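Local coordinates for protein phosphoribosylaminoimidazole-succinocarboxamide synthase (Pyrococcus horikoshii, PDB 4O7R) that catalyses the ATP-dependent joining of L-aspartate to 5-amino-1-(5-phospho-D-ribosyl)imidazole-4-carboxylate, forming SAICAR on the de novo route to IMP, at residues 89-94 / 118-123; 173-178 / 194-199. All coordinates share one frame; numbering follows the deposited sequence.

Contact 1: residues 89-94 / 118-123; sequences EVVVRN and ELYYKN. With U5P (uridine-5'-monophosphate), chain B.
Arg93 and Glu118 meet in a salt bridge, NH1 to OE1 at 2.8 Å, with the guanidinium and carboxylate planes turned 67° apart. NH1 comes to OE1 from one face of the carboxylate, while the hydroxyl of Tyr120 donates to the same oxygen from the opposite face, OH to OE1 at 2.6 Å, so one buried oxygen is gripped twice. The guanidinium, thus steadied, also takes hold of the phosphate of uridine-5'-monophosphate: Arg93 NH2 reaches O1P at 2.6 Å and Arg93 NH1 reaches O3P at 3.2 Å. At the far end Glu89 OE1 pairs loosely with Lys122 NZ at 3.5 Å; that lysine has a second carboxylate in Glu177.

The backbones form an antiparallel pair, strands 84-93 and 111-121 of the six-stranded antiparallel sheet on which the nucleotide lies. Two doubly hydrogen-bonded pairs, Glu89 with Tyr120 and Val91 with Glu118, flank the non-hydrogen-bonded pair of Val90 and Leu119. Val91 N to Glu118 O, 2.7 Å, is nearly straight at 173°.

Apolar contact is divided between the two faces. Val91 holds CG1 anti to its N (chi1 176°), which sends that methyl to C5' of the nucleotide at 3.7 Å and leaves CG2 against Tyr120 CE2 at 3.6 Å. On the other face Val90 CG1 meets Leu119 CD2, near helix 143-166.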
# COMPACT_ATOMS: atom_id res chain seq x y z
N GLU A 89 8.56 1.43 8.57
CA GLU A 89 9.53 0.51 8.02
C GLU A 89 9.54 0.73 6.51
O GLU A 89 8.49 0.72 5.86
CB GLU A 89 9.17 -0.91 8.37
CG GLU A 89 9.38 -1.20 9.84
CD GLU A 89 8.60 -2.41 10.30
OE1 GLU A 89 8.87 -2.88 11.43
OE2 GLU A 89 7.70 -2.88 9.55
N VAL A 90 10.72 0.98 5.96
CA VAL A 90 10.86 1.38 4.56
C VAL A 90 11.54 0.24 3.85
O VAL A 90 12.70 -0.04 4.11
CB VAL A 90 11.71 2.67 4.43
CG1 VAL A 90 11.78 3.14 2.99
CG2 VAL A 90 11.14 3.76 5.32
N VAL A 91 10.83 -0.42 2.94
CA VAL A 91 11.36 -1.63 2.32
C VAL A 91 11.78 -1.40 0.87
O VAL A 91 11.03 -0.83 0.06
CB VAL A 91 10.36 -2.81 2.44
CG1 VAL A 91 10.90 -4.03 1.71
CG2 VAL A 91 10.11 -3.15 3.90
N VAL A 92 12.99 -1.80 0.53
CA VAL A 92 13.47 -1.65 -0.84
C VAL A 92 13.60 -3.06 -1.41
O VAL A 92 14.16 -3.95 -0.75
CB VAL A 92 14.77 -0.82 -0.91
CG1 VAL A 92 15.20 -0.54 -2.36
CG2 VAL A 92 14.59 0.48 -0.17
N ARG A 93 13.03 -3.27 -2.61
CA ARG A 93 13.01 -4.62 -3.23
C ARG A 93 13.60 -4.62 -4.64
O ARG A 93 13.15 -3.86 -5.50
CB ARG A 93 11.58 -5.20 -3.21
CG ARG A 93 10.79 -4.78 -1.95
CD ARG A 93 9.43 -5.44 -1.84
NE ARG A 93 9.57 -6.83 -1.41
CZ ARG A 93 9.00 -7.36 -0.34
NH1 ARG A 93 8.19 -6.66 0.45
NH2 ARG A 93 9.26 -8.63 -0.06
N ASN A 94 14.63 -5.43 -4.87
CA ASN A 94 15.26 -5.63 -6.21
C ASN A 94 14.78 -6.94 -6.87
O ASN A 94 14.54 -6.99 -8.09
CB ASN A 94 16.79 -5.65 -6.09
CG ASN A 94 17.34 -4.41 -5.41
OD1 ASN A 94 17.13 -3.30 -5.89
ND2 ASN A 94 18.02 -4.58 -4.27
N GLU A 118 8.60 0.19 -0.61
CA GLU A 118 7.35 0.07 0.15
C GLU A 118 7.44 0.73 1.52
O GLU A 118 8.47 0.67 2.19
CB GLU A 118 6.92 -1.39 0.31
CG GLU A 118 6.92 -2.14 -1.02
CD GLU A 118 6.54 -3.60 -0.91
OE1 GLU A 118 6.83 -4.24 0.13
OE2 GLU A 118 5.94 -4.10 -1.88
N LEU A 119 6.35 1.37 1.92
CA LEU A 119 6.22 2.01 3.20
C LEU A 119 5.28 1.19 4.05
O LEU A 119 4.18 0.82 3.58
CB LEU A 119 5.63 3.42 3.04
CG LEU A 119 6.44 4.42 2.22
CD1 LEU A 119 5.65 5.73 2.18
CD2 LEU A 119 7.82 4.60 2.83
N TYR A 120 5.70 0.90 5.27
CA TYR A 120 4.90 0.16 6.25
C TYR A 120 4.79 1.02 7.50
O TYR A 120 5.77 1.64 7.91
CB TYR A 120 5.56 -1.19 6.59
CG TYR A 120 5.51 -2.17 5.45
CD1 TYR A 120 4.41 -3.04 5.29
CD2 TYR A 120 6.54 -2.23 4.50
CE1 TYR A 120 4.36 -3.94 4.22
CE2 TYR A 120 6.50 -3.12 3.45
CZ TYR A 120 5.41 -3.96 3.30
OH TYR A 120 5.39 -4.84 2.23
N TYR A 121 3.60 1.06 8.09
CA TYR A 121 3.40 1.78 9.35
C TYR A 121 3.77 0.85 10.51
O TYR A 121 3.24 -0.26 10.60
CB TYR A 121 1.94 2.32 9.41
CG TYR A 121 1.43 2.85 10.75
CD1 TYR A 121 2.21 3.72 11.55
CD2 TYR A 121 0.16 2.52 11.18
CE1 TYR A 121 1.71 4.20 12.76
CE2 TYR A 121 -0.35 2.99 12.38
CZ TYR A 121 0.43 3.82 13.17
OH TYR A 121 -0.12 4.27 14.36
N LYS A 122 4.71 1.27 11.37
CA LYS A 122 5.12 0.50 12.54
C LYS A 122 4.03 0.57 13.58
O LYS A 122 3.91 1.56 14.29
CB LYS A 122 6.37 1.04 13.18
CG LYS A 122 7.68 0.57 12.59
CD LYS A 122 8.82 1.17 13.38
CE LYS A 122 9.14 0.34 14.61
NZ LYS A 122 9.79 -0.92 14.19
N ASN A 123 3.26 -0.50 13.66
CA ASN A 123 2.18 -0.55 14.60
C ASN A 123 1.91 -2.03 14.86
O ASN A 123 1.54 -2.78 13.95
CB ASN A 123 0.97 0.17 14.03
CG ASN A 123 -0.15 0.28 15.02
OD1 ASN A 123 -0.70 -0.73 15.45
ND2 ASN A 123 -0.49 1.51 15.42
N1 U5P B . 11.74 -6.95 7.11
C2 U5P B . 12.26 -6.55 8.38
N3 U5P B . 11.43 -6.36 9.43
C4 U5P B . 10.10 -6.58 9.29
C5 U5P B . 9.56 -6.97 8.06
C6 U5P B . 10.41 -7.15 6.97
O2 U5P B . 13.48 -6.36 8.53
O4 U5P B . 9.34 -6.41 10.27
C1' U5P B . 12.64 -7.14 5.97
C2' U5P B . 12.72 -8.60 5.55
O2' U5P B . 13.75 -9.31 6.25
C3' U5P B . 13.01 -8.48 4.07
C4' U5P B . 12.27 -7.21 3.62
O3' U5P B . 14.40 -8.24 3.89
O4' U5P B . 12.17 -6.42 4.81
C5' U5P B . 10.89 -7.47 3.00
O5' U5P B . 10.07 -8.19 3.92
P U5P B . 8.67 -8.89 3.54
O1P U5P B . 8.89 -9.65 2.28
O2P U5P B . 8.38 -9.76 4.75
O3P U5P B . 7.72 -7.72 3.40

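Contact 2: residues 173-178 / 194-199. With U5P (uridine-5'-monophosphate), chain B.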
# COMPACT_ATOMS: atom_id res chain seq x y z
N ASP A 173 16.14 -7.84 -1.06
CA ASP A 173 15.37 -6.73 -0.50
C ASP A 173 15.96 -6.40 0.87
O ASP A 173 16.89 -7.08 1.33
CB ASP A 173 13.86 -7.10 -0.38
CG ASP A 173 13.63 -8.38 0.41
OD1 ASP A 173 14.37 -8.59 1.38
OD2 ASP A 173 12.74 -9.18 0.07
N PHE A 174 15.43 -5.39 1.54
CA PHE A 174 15.88 -5.05 2.89
C PHE A 174 14.99 -3.97 3.47
O PHE A 174 14.36 -3.22 2.72
CB PHE A 174 17.35 -4.59 2.88
CG PHE A 174 17.60 -3.31 2.14
CD1 PHE A 174 17.58 -2.09 2.80
CD2 PHE A 174 17.89 -3.32 0.78
CE1 PHE A 174 17.80 -0.90 2.11
CE2 PHE A 174 18.13 -2.13 0.09
CZ PHE A 174 18.09 -0.92 0.76
N LYS A 175 14.94 -3.89 4.80
CA LYS A 175 14.12 -2.91 5.51
C LYS A 175 15.02 -1.84 6.17
O LYS A 175 16.07 -2.18 6.75
CB LYS A 175 13.24 -3.61 6.55
CG LYS A 175 12.29 -2.72 7.36
CD LYS A 175 12.90 -2.17 8.65
CE LYS A 175 13.24 -3.28 9.65
NZ LYS A 175 13.95 -2.84 10.89
N LEU A 176 14.62 -0.57 6.04
CA LEU A 176 15.26 0.56 6.72
C LEU A 176 14.31 1.33 7.63
O LEU A 176 13.10 1.36 7.41
CB LEU A 176 15.81 1.58 5.70
CG LEU A 176 16.88 1.17 4.70
CD1 LEU A 176 17.21 2.34 3.78
CD2 LEU A 176 18.12 0.62 5.41
N GLU A 177 14.86 1.97 8.65
CA GLU A 177 14.10 2.87 9.51
C GLU A 177 14.89 4.16 9.61
O GLU A 177 16.13 4.16 9.41
CB GLU A 177 13.91 2.26 10.90
CG GLU A 177 13.15 0.94 10.85
CD GLU A 177 12.69 0.42 12.21
OE1 GLU A 177 12.64 1.19 13.19
OE2 GLU A 177 12.35 -0.77 12.26
N PHE A 178 14.19 5.24 9.94
CA PHE A 178 14.74 6.58 9.88
C PHE A 178 14.22 7.40 11.05
O PHE A 178 13.15 7.11 11.58
CB PHE A 178 14.26 7.29 8.61
CG PHE A 178 14.82 6.73 7.35
CD1 PHE A 178 16.00 7.26 6.80
CD2 PHE A 178 14.17 5.70 6.67
CE1 PHE A 178 16.54 6.76 5.62
CE2 PHE A 178 14.70 5.20 5.48
CZ PHE A 178 15.88 5.73 4.96
N PRO A 194 21.73 -9.34 8.58
CA PRO A 194 21.06 -10.43 7.88
C PRO A 194 19.64 -10.71 8.42
O PRO A 194 18.90 -11.48 7.81
CB PRO A 194 21.99 -11.62 8.11
CG PRO A 194 23.33 -11.03 8.41
CD PRO A 194 22.98 -9.79 9.20
N ASP A 195 19.30 -10.09 9.55
CA ASP A 195 17.94 -10.08 10.08
C ASP A 195 16.99 -9.21 9.23
O ASP A 195 15.82 -9.56 9.05
CB ASP A 195 17.93 -9.48 11.49
CG ASP A 195 17.97 -10.54 12.61
OD1 ASP A 195 17.44 -10.25 13.69
OD2 ASP A 195 18.56 -11.62 12.45
N THR A 196 17.50 -8.09 8.71
CA THR A 196 16.66 -7.05 8.08
C THR A 196 16.90 -6.88 6.55
O THR A 196 16.38 -5.94 5.90
CB THR A 196 16.75 -5.69 8.83
OG1 THR A 196 18.11 -5.22 8.83
CG2 THR A 196 16.29 -5.88 10.29
N CYS A 197 17.67 -7.81 5.99
CA CYS A 197 17.89 -7.91 4.55
C CYS A 197 17.67 -9.34 4.13
O CYS A 197 17.82 -10.26 4.93
CB CYS A 197 19.34 -7.56 4.20
SG CYS A 197 19.97 -6.00 4.83
N ARG A 198 17.32 -9.52 2.86
CA ARG A 198 17.53 -10.80 2.20
C ARG A 198 18.82 -10.77 1.41
O ARG A 198 19.10 -9.80 0.67
CB ARG A 198 16.34 -11.19 1.30
CG ARG A 198 15.07 -11.50 2.07
CD ARG A 198 14.03 -12.19 1.20
NE ARG A 198 12.98 -12.73 2.05
CZ ARG A 198 11.89 -12.07 2.43
NH1 ARG A 198 11.64 -10.85 1.96
NH2 ARG A 198 11.02 -12.66 3.25
N PHE A 199 19.63 -11.82 1.58
CA PHE A 199 20.89 -12.01 0.89
C PHE A 199 20.90 -13.37 0.22
O PHE A 199 20.74 -14.39 0.90
CB PHE A 199 22.04 -11.99 1.90
CG PHE A 199 22.25 -10.67 2.58
CD1 PHE A 199 22.19 -9.47 1.86
CD2 PHE A 199 22.57 -10.62 3.93
CE1 PHE A 199 22.42 -8.25 2.49
CE2 PHE A 199 22.80 -9.41 4.56
CZ PHE A 199 22.72 -8.22 3.85
N1 U5P B . 11.74 -6.95 7.11
C2 U5P B . 12.26 -6.55 8.38
N3 U5P B . 11.43 -6.36 9.43
C4 U5P B . 10.10 -6.58 9.29
C5 U5P B . 9.56 -6.97 8.06
C6 U5P B . 10.41 -7.15 6.97
O2 U5P B . 13.48 -6.36 8.53
O4 U5P B . 9.34 -6.41 10.27
C1' U5P B . 12.64 -7.14 5.97
C2' U5P B . 12.72 -8.60 5.55
O2' U5P B . 13.75 -9.31 6.25
C3' U5P B . 13.01 -8.48 4.07
C4' U5P B . 12.27 -7.21 3.62
O3' U5P B . 14.40 -8.24 3.89
O4' U5P B . 12.17 -6.42 4.81
C5' U5P B . 10.89 -7.47 3.00
O5' U5P B . 10.07 -8.19 3.92
P U5P B . 8.67 -8.89 3.54
O1P U5P B . 8.89 -9.65 2.28
O2P U5P B . 8.38 -9.76 4.75
O3P U5P B . 7.72 -7.72 3.40
O HOH W 1 18.46 -3.57 6.47
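Asp173 and Arg198 face each other where strand 169-180 pairs antiparallel with the start of strand 197-201; residues 173-178 belong to the D-x-K-x-E signature of SAICAR synthetases. Each Asp173 oxygen has its own partner. OD2 accepts from Arg198 NH1 at 2.8 Å, on the syn side and within the guanidinium plane, and OD1 takes the ribose O3' of uridine-5'-monophosphate at 2.5 Å. Arg198 NH1 donates again, to the nucleotide's O1P at 3.0 Å, and NE is paired with Asp211. A leucine in place of Arg198 would probably leave Asp173 OD2 and Asp211 without this mate and deprive the phosphate of one of its donors.

Along the backbone, Arg198 N is bonded to Asp173 O, and Lys175 N to Thr196 O at 2.7 Å, the latter nearly along the C=O axis. A water donates to Lys175 O at 2.8 Å and, weakly, to Thr196 O; it is also hydrogen-bonded to Thr196 OG1.

The Lys175 chain bends at chi2 (-90°) and again at chi3, which lays CE 3.3 Å from the uracil O2 and carries the ammonium past the base. There NZ binds Glu177 OE2 at 3.0 Å and also Asp190. Turned to the other face of the sheet, Cys197 SG rests 3.6 Å from Phe174 CB.

Contacts 1 and 2 share one sheet: strands 84-93 and 169-180 are neighbours in it, probably hydrogen-bonded through Val90 O with Leu176 N and Val92 N with Phe174 O. Contact 2 lies near the centre of the chain and all its touching residues are buried. Contact 1, also mostly buried, runs out to exposed Lys122, and Glu118 packs on His135 of the second subunit. Their chemistry differs too: 89-94 / 118-123 is a regular strand pairing that meets the nucleotide mainly at its phosphate, whereas 173-178 / 194-199 has fewer backbone bonds and reaches sugar, base and phosphate. The one phosphate oxygen O1P is shared by an arginine from each contact.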